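Local coordinates for quinone oxidoreductase 1 (PDB 1QOR), which catalyses the one-electron reduction of quinones to semiquinones with NADPH as electron donor, as a homodimeric member of the zinc-containing alcohol dehydrogenase family, at residues A[85-89]-A[122-126]; A[116-120]-A[322-326]. The contacts are given in a common frame with arbitrary orientation. Numbering follows the deposited sequence.

Contact 1: A[85-89]-A[122-126]; sequences VVYAQ and FLKGL
Start at a β-strand's end: 85-87 is extended, then A88 turns out of it (phi/psi -118/-18) and faces helical turn 122-126, kinked where N of L123 and K124 lack bonds to the preceding turn; L126 N bonds F122 O (3.0 Å), and L123 N bonds E64 OE2. The nearest CA atoms across the segments are those of A88 and L123, 4.9 Å apart. A88 and F122 bury the most area. A88 sends its CB to F122 CD2 (3.6 Å), to L123 CB (3.8 Å) and to L126 CD1 (4.2 Å). F122 points its CA-CB bond toward the strand and, with chi1 t and chi2 58°, lays its ring against V86 (chi1 -133°, between wells), whose CB stands over one face, 4.2 Å from the centroid and 20° off the normal, a CH-pi contact. This apolar packing joins a strand of the GroES-like region to helix 115-135, with L123 lining the NADPH pocket. Strand 65-72 pairs with 84-87, and helix 273-288 closes over V86, F122 and L126.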
ATOM      1  N   VAL A  85      25.473   8.668  25.355  1.00 29.13           N
ATOM      2  CA  VAL A  85      24.264   8.148  24.699  1.00 26.77           C
ATOM      3  C   VAL A  85      23.850   8.931  23.461  1.00 25.58           C
ATOM      4  O   VAL A  85      24.303  10.071  23.245  1.00 25.93           O
ATOM      5  CB  VAL A  85      23.034   8.174  25.674  1.00 25.41           C
ATOM      6  CG1 VAL A  85      23.310   7.396  26.924  1.00 23.68           C
ATOM      7  CG2 VAL A  85      22.686   9.603  26.020  1.00 25.08           C
ATOM      8  N   VAL A  86      23.017   8.296  22.635  1.00 24.08           N
ATOM      9  CA  VAL A  86      22.441   8.951  21.469  1.00 22.79           C
ATOM     10  C   VAL A  86      20.941   8.666  21.554  1.00 22.44           C
ATOM     11  O   VAL A  86      20.509   7.599  22.025  1.00 22.43           O
ATOM     12  CB  VAL A  86      22.742   8.293  20.061  1.00 23.47           C
ATOM     13  CG1 VAL A  86      23.188   9.331  19.050  1.00 23.22           C
ATOM     14  CG2 VAL A  86      23.519   7.012  20.122  1.00 22.47           C
ATOM     15  N   TYR A  87      20.160   9.531  20.943  1.00 21.25           N
ATOM     16  CA  TYR A  87      18.730   9.298  20.882  1.00 21.60           C
ATOM     17  C   TYR A  87      18.200   9.928  19.597  1.00 20.93           C
ATOM     18  O   TYR A  87      18.764  10.922  19.102  1.00 19.97           O
ATOM     19  CB  TYR A  87      18.016   9.844  22.125  1.00 21.26           C
ATOM     20  CG  TYR A  87      18.332  11.263  22.451  1.00 22.26           C
ATOM     21  CD1 TYR A  87      17.587  12.310  21.919  1.00 21.92           C
ATOM     22  CD2 TYR A  87      19.393  11.561  23.308  1.00 23.41           C
ATOM     23  CE1 TYR A  87      17.899  13.631  22.243  1.00 23.53           C
ATOM     24  CE2 TYR A  87      19.710  12.860  23.637  1.00 24.01           C
ATOM     25  CZ  TYR A  87      18.965  13.899  23.109  1.00 25.56           C
ATOM     26  OH  TYR A  87      19.327  15.201  23.475  1.00 28.70           O
ATOM     27  N   ALA A  88      17.155   9.310  19.038  1.00 21.99           N
ATOM     28  CA  ALA A  88      16.519   9.775  17.796  1.00 23.09           C
ATOM     29  C   ALA A  88      15.049  10.178  17.990  1.00 24.56           C
ATOM     30  O   ALA A  88      14.454  10.874  17.139  1.00 24.17           O
ATOM     31  CB  ALA A  88      16.579   8.665  16.756  1.00 21.22           C
ATOM     32  N   GLN A  89      14.459   9.724  19.096  1.00 25.60           N
ATOM     33  CA  GLN A  89      13.028   9.945  19.331  1.00 27.08           C
ATOM     34  C   GLN A  89      12.697  10.613  20.659  1.00 27.19           C
ATOM     35  O   GLN A  89      11.935  10.070  21.433  1.00 28.82           O
ATOM     36  CB  GLN A  89      12.320   8.577  19.288  1.00 26.27           C
ATOM     37  CG  GLN A  89      12.515   7.810  17.997  1.00 28.16           C
ATOM     38  CD  GLN A  89      12.405   6.303  18.195  1.00 29.91           C
ATOM     39  OE1 GLN A  89      13.258   5.669  18.870  1.00 30.50           O
ATOM     40  NE2 GLN A  89      11.345   5.714  17.628  1.00 29.03           N
ATOM     41  N   PHE A 122      22.244   8.484  13.601  1.00 18.27           N
ATOM     42  CA  PHE A 122      21.330   7.641  14.383  1.00 18.80           C
ATOM     43  C   PHE A 122      19.869   7.568  13.847  1.00 18.86           C
ATOM     44  O   PHE A 122      19.375   6.494  13.514  1.00 19.51           O
ATOM     45  CB  PHE A 122      21.388   8.003  15.878  1.00 18.07           C
ATOM     46  CG  PHE A 122      20.860   6.909  16.784  1.00 18.56           C
ATOM     47  CD1 PHE A 122      21.429   5.633  16.765  1.00 17.67           C
ATOM     48  CD2 PHE A 122      19.774   7.148  17.629  1.00 18.02           C
ATOM     49  CE1 PHE A 122      20.922   4.608  17.576  1.00 17.71           C
ATOM     50  CE2 PHE A 122      19.263   6.130  18.443  1.00 17.18           C
ATOM     51  CZ  PHE A 122      19.837   4.864  18.416  1.00 18.74           C
ATOM     52  N   LEU A 123      19.194   8.708  13.742  1.00 19.68           N
ATOM     53  CA  LEU A 123      17.828   8.728  13.220  1.00 18.66           C
ATOM     54  C   LEU A 123      17.814   8.229  11.764  1.00 18.69           C
ATOM     55  O   LEU A 123      17.031   7.374  11.407  1.00 18.14           O
ATOM     56  CB  LEU A 123      17.248  10.159  13.278  1.00 16.30           C
ATOM     57  CG  LEU A 123      15.726  10.289  13.071  1.00 15.95           C
ATOM     58  CD1 LEU A 123      15.155  11.538  13.794  1.00 17.25           C
ATOM     59  CD2 LEU A 123      15.429  10.364  11.591  1.00 15.27           C
ATOM     60  N   LYS A 124      18.697   8.768  10.925  1.00 19.27           N
ATOM     61  CA  LYS A 124      18.744   8.369   9.530  1.00 18.41           C
ATOM     62  C   LYS A 124      19.162   6.883   9.339  1.00 18.97           C
ATOM     63  O   LYS A 124      18.626   6.183   8.450  1.00 19.46           O
ATOM     64  CB  LYS A 124      19.681   9.307   8.781  1.00 19.04           C
ATOM     65  CG  LYS A 124      19.227  10.766   8.734  1.00 20.13           C
ATOM     66  CD  LYS A 124      20.411  11.690   8.324  1.00 19.90           C
ATOM     67  CE  LYS A 124      20.197  13.178   8.701  1.00 21.18           C
ATOM     68  NZ  LYS A 124      20.179  13.514  10.204  1.00 22.79           N
ATOM     69  N   GLY A 125      20.054   6.372  10.189  1.00 18.82           N
ATOM     70  CA  GLY A 125      20.494   4.984  10.042  1.00 18.88           C
ATOM     71  C   GLY A 125      19.412   4.005  10.464  1.00 20.56           C
ATOM     72  O   GLY A 125      19.261   2.909   9.881  1.00 20.03           O
ATOM     73  N   LEU A 126      18.679   4.356  11.523  1.00 20.03           N
ATOM     74  CA  LEU A 126      17.565   3.505  11.986  1.00 19.08           C
ATOM     75  C   LEU A 126      16.508   3.477  10.864  1.00 18.79           C
ATOM     76  O   LEU A 126      15.830   2.446  10.627  1.00 19.63           O
ATOM     77  CB  LEU A 126      16.975   4.091  13.271  1.00 19.21           C
ATOM     78  CG  LEU A 126      17.877   4.047  14.525  1.00 20.19           C
ATOM     79  CD1 LEU A 126      17.115   4.672  15.654  1.00 22.06           C
ATOM     80  CD2 LEU A 126      18.220   2.625  14.940  1.00 18.45           C
TER

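Contact 2: A[116-120]-A[322-326]; sequences EQAAA and SSLLI
Here helical turn 116-120 lies across the C-terminal segment 322-326, whose residues 324-326 form an extended strand. The two axes run at 137°, with a closest approach of 9.2 Å; the nearest CA atoms are those of A120 and S322, 5.5 Å apart. L324, in the m,t rotamer, points at the helix and has the largest buried area. Its CD2 lies 3.5 Å from A119 CB, while its CD1 is 3.8 Å from E116 CB. S322, chi1 m, turns its hydroxyl to the helix backbone and donates a hydrogen bond from OG to A120 O at 2.7 Å. I326 adopts m,m, which brings CD1 to 3.9 Å from E116 OE2, a van der Waals contact at the edge; E116 OE1 (side chain m,t) is salt-bridged to K301 NZ. A water 2.8 Å from both A119 O and S323 O can donate to either. This fastens the last strand, paired with 37-39 and 301-303, to helix 115-135. N of L123 and K124 makes no bond to the preceding turn, so the A119 and A120 carbonyls lack i+4 partners; the water and S322 OG meet them, and the C-terminal segment thus satisfies the helix backbone at its kink.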
ATOM      1  N   GLU A 116      29.714  13.236  17.207  1.00 30.43           N
ATOM      2  CA  GLU A 116      29.400  13.814  15.903  1.00 30.12           C
ATOM      3  C   GLU A 116      28.980  12.734  14.900  1.00 29.59           C
ATOM      4  O   GLU A 116      28.164  13.001  14.007  1.00 28.57           O
ATOM      5  CB  GLU A 116      30.602  14.560  15.349  1.00 32.50           C
ATOM      6  CG  GLU A 116      31.055  15.735  16.199  1.00 37.12           C
ATOM      7  CD  GLU A 116      31.876  16.763  15.410  1.00 39.95           C
ATOM      8  OE1 GLU A 116      32.364  16.438  14.300  1.00 41.27           O
ATOM      9  OE2 GLU A 116      32.019  17.912  15.900  1.00 42.68           O
ATOM     10  N   GLN A 117      29.540  11.525  15.036  1.00 27.95           N
ATOM     11  CA  GLN A 117      29.199  10.425  14.134  1.00 28.16           C
ATOM     12  C   GLN A 117      27.828   9.909  14.465  1.00 26.66           C
ATOM     13  O   GLN A 117      27.067   9.525  13.575  1.00 26.30           O
ATOM     14  CB  GLN A 117      30.158   9.247  14.265  1.00 29.07           C
ATOM     15  CG  GLN A 117      31.501   9.459  13.644  1.00 32.68           C
ATOM     16  CD  GLN A 117      32.425   8.286  13.931  1.00 36.27           C
ATOM     17  OE1 GLN A 117      32.582   7.857  15.088  1.00 37.10           O
ATOM     18  NE2 GLN A 117      32.998   7.721  12.875  1.00 37.77           N
ATOM     19  N   ALA A 118      27.548   9.861  15.761  1.00 25.42           N
ATOM     20  CA  ALA A 118      26.281   9.373  16.269  1.00 24.48           C
ATOM     21  C   ALA A 118      25.116  10.291  15.867  1.00 23.81           C
ATOM     22  O   ALA A 118      24.118   9.819  15.315  1.00 24.00           O
ATOM     23  CB  ALA A 118      26.366   9.209  17.773  1.00 24.21           C
ATOM     24  N   ALA A 119      25.273  11.596  16.061  1.00 22.49           N
ATOM     25  CA  ALA A 119      24.228  12.556  15.711  1.00 22.36           C
ATOM     26  C   ALA A 119      24.092  12.740  14.188  1.00 22.85           C
ATOM     27  O   ALA A 119      23.132  13.382  13.699  1.00 22.98           O
ATOM     28  CB  ALA A 119      24.504  13.915  16.383  1.00 21.36           C
ATOM     29  N   ALA A 120      25.079  12.264  13.427  1.00 21.05           N
ATOM     30  CA  ALA A 120      25.005  12.399  11.981  1.00 20.06           C
ATOM     31  C   ALA A 120      24.231  11.195  11.378  1.00 20.14           C
ATOM     32  O   ALA A 120      23.713  11.245  10.240  1.00 19.60           O
ATOM     33  CB  ALA A 120      26.444  12.432  11.387  1.00 17.86           C
ATOM     34  N   SER A 322      24.810  14.257   5.949  1.00 21.51           N
ATOM     35  CA  SER A 322      24.317  14.877   7.152  1.00 21.23           C
ATOM     36  C   SER A 322      24.924  16.230   7.573  1.00 23.31           C
ATOM     37  O   SER A 322      26.032  16.618   7.150  1.00 22.82           O
ATOM     38  CB  SER A 322      24.480  13.886   8.268  1.00 21.35           C
ATOM     39  OG  SER A 322      23.798  12.682   7.972  1.00 22.53           O
ATOM     40  N   SER A 323      24.129  16.975   8.353  1.00 24.46           N
ATOM     41  CA  SER A 323      24.484  18.268   8.931  1.00 23.85           C
ATOM     42  C   SER A 323      24.393  18.095  10.440  1.00 24.21           C
ATOM     43  O   SER A 323      23.754  17.141  10.960  1.00 23.15           O
ATOM     44  CB  SER A 323      23.512  19.375   8.504  1.00 25.53           C
ATOM     45  OG  SER A 323      23.632  19.719   7.127  1.00 26.97           O
ATOM     46  N   LEU A 324      25.019  19.012  11.158  1.00 24.46           N
ATOM     47  CA  LEU A 324      24.984  18.938  12.600  1.00 26.31           C
ATOM     48  C   LEU A 324      24.923  20.315  13.205  1.00 27.25           C
ATOM     49  O   LEU A 324      25.307  21.296  12.562  1.00 27.03           O
ATOM     50  CB  LEU A 324      26.256  18.282  13.132  1.00 26.33           C
ATOM     51  CG  LEU A 324      26.509  16.798  12.950  1.00 27.24           C
ATOM     52  CD1 LEU A 324      27.943  16.520  13.372  1.00 27.23           C
ATOM     53  CD2 LEU A 324      25.537  15.975  13.789  1.00 27.23           C
ATOM     54  N   LEU A 325      24.375  20.369  14.413  1.00 27.59           N
ATOM     55  CA  LEU A 325      24.350  21.587  15.212  1.00 29.23           C
ATOM     56  C   LEU A 325      25.252  21.258  16.409  1.00 29.04           C
ATOM     57  O   LEU A 325      25.141  20.184  17.035  1.00 26.65           O
ATOM     58  CB  LEU A 325      22.942  21.945  15.717  1.00 29.56           C
ATOM     59  CG  LEU A 325      21.912  22.502  14.732  1.00 31.17           C
ATOM     60  CD1 LEU A 325      20.582  22.775  15.522  1.00 31.14           C
ATOM     61  CD2 LEU A 325      22.429  23.776  14.027  1.00 29.27           C
ATOM     62  N   ILE A 326      26.181  22.158  16.690  1.00 31.17           N
ATOM     63  CA  ILE A 326      27.107  21.958  17.802  1.00 34.12           C
ATOM     64  C   ILE A 326      26.777  22.960  18.896  1.00 35.77           C
ATOM     65  O   ILE A 326      26.754  24.168  18.638  1.00 35.92           O
ATOM     66  CB  ILE A 326      28.598  22.154  17.358  1.00 33.97           C
ATOM     67  CG1 ILE A 326      28.862  21.387  16.056  1.00 33.12           C
ATOM     68  CG2 ILE A 326      29.535  21.669  18.456  1.00 31.97           C
ATOM     69  CD1 ILE A 326      28.627  19.888  16.163  1.00 31.86           C
TER
HETATM   70  O   HOH W   1      22.309  14.831  11.453  1.00 20.37           O

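Both contacts use helix 115-135 and reach the same mixed sheet; the centres of the two contacts are 11 Å apart. Contact 2 takes the earlier turn, contact 1 the next. They meet where V86 CG1 lies 3.4 Å from A118 CB, and where K124 CD packs 3.5 Å from S322 OG. The helix therefore ties together strands 84-87 and 324-326, far apart in sequence. Contact 1 is nearer the cofactor: NADPH touches L123 and K124, so the K124-S322 junction lies beside it, with the S322 side chain about 6 Å away. The side chain of L126 is about 4 Å from that of L266, and that of S322 about 4 Å from G152, both NADP(+)-binding residues.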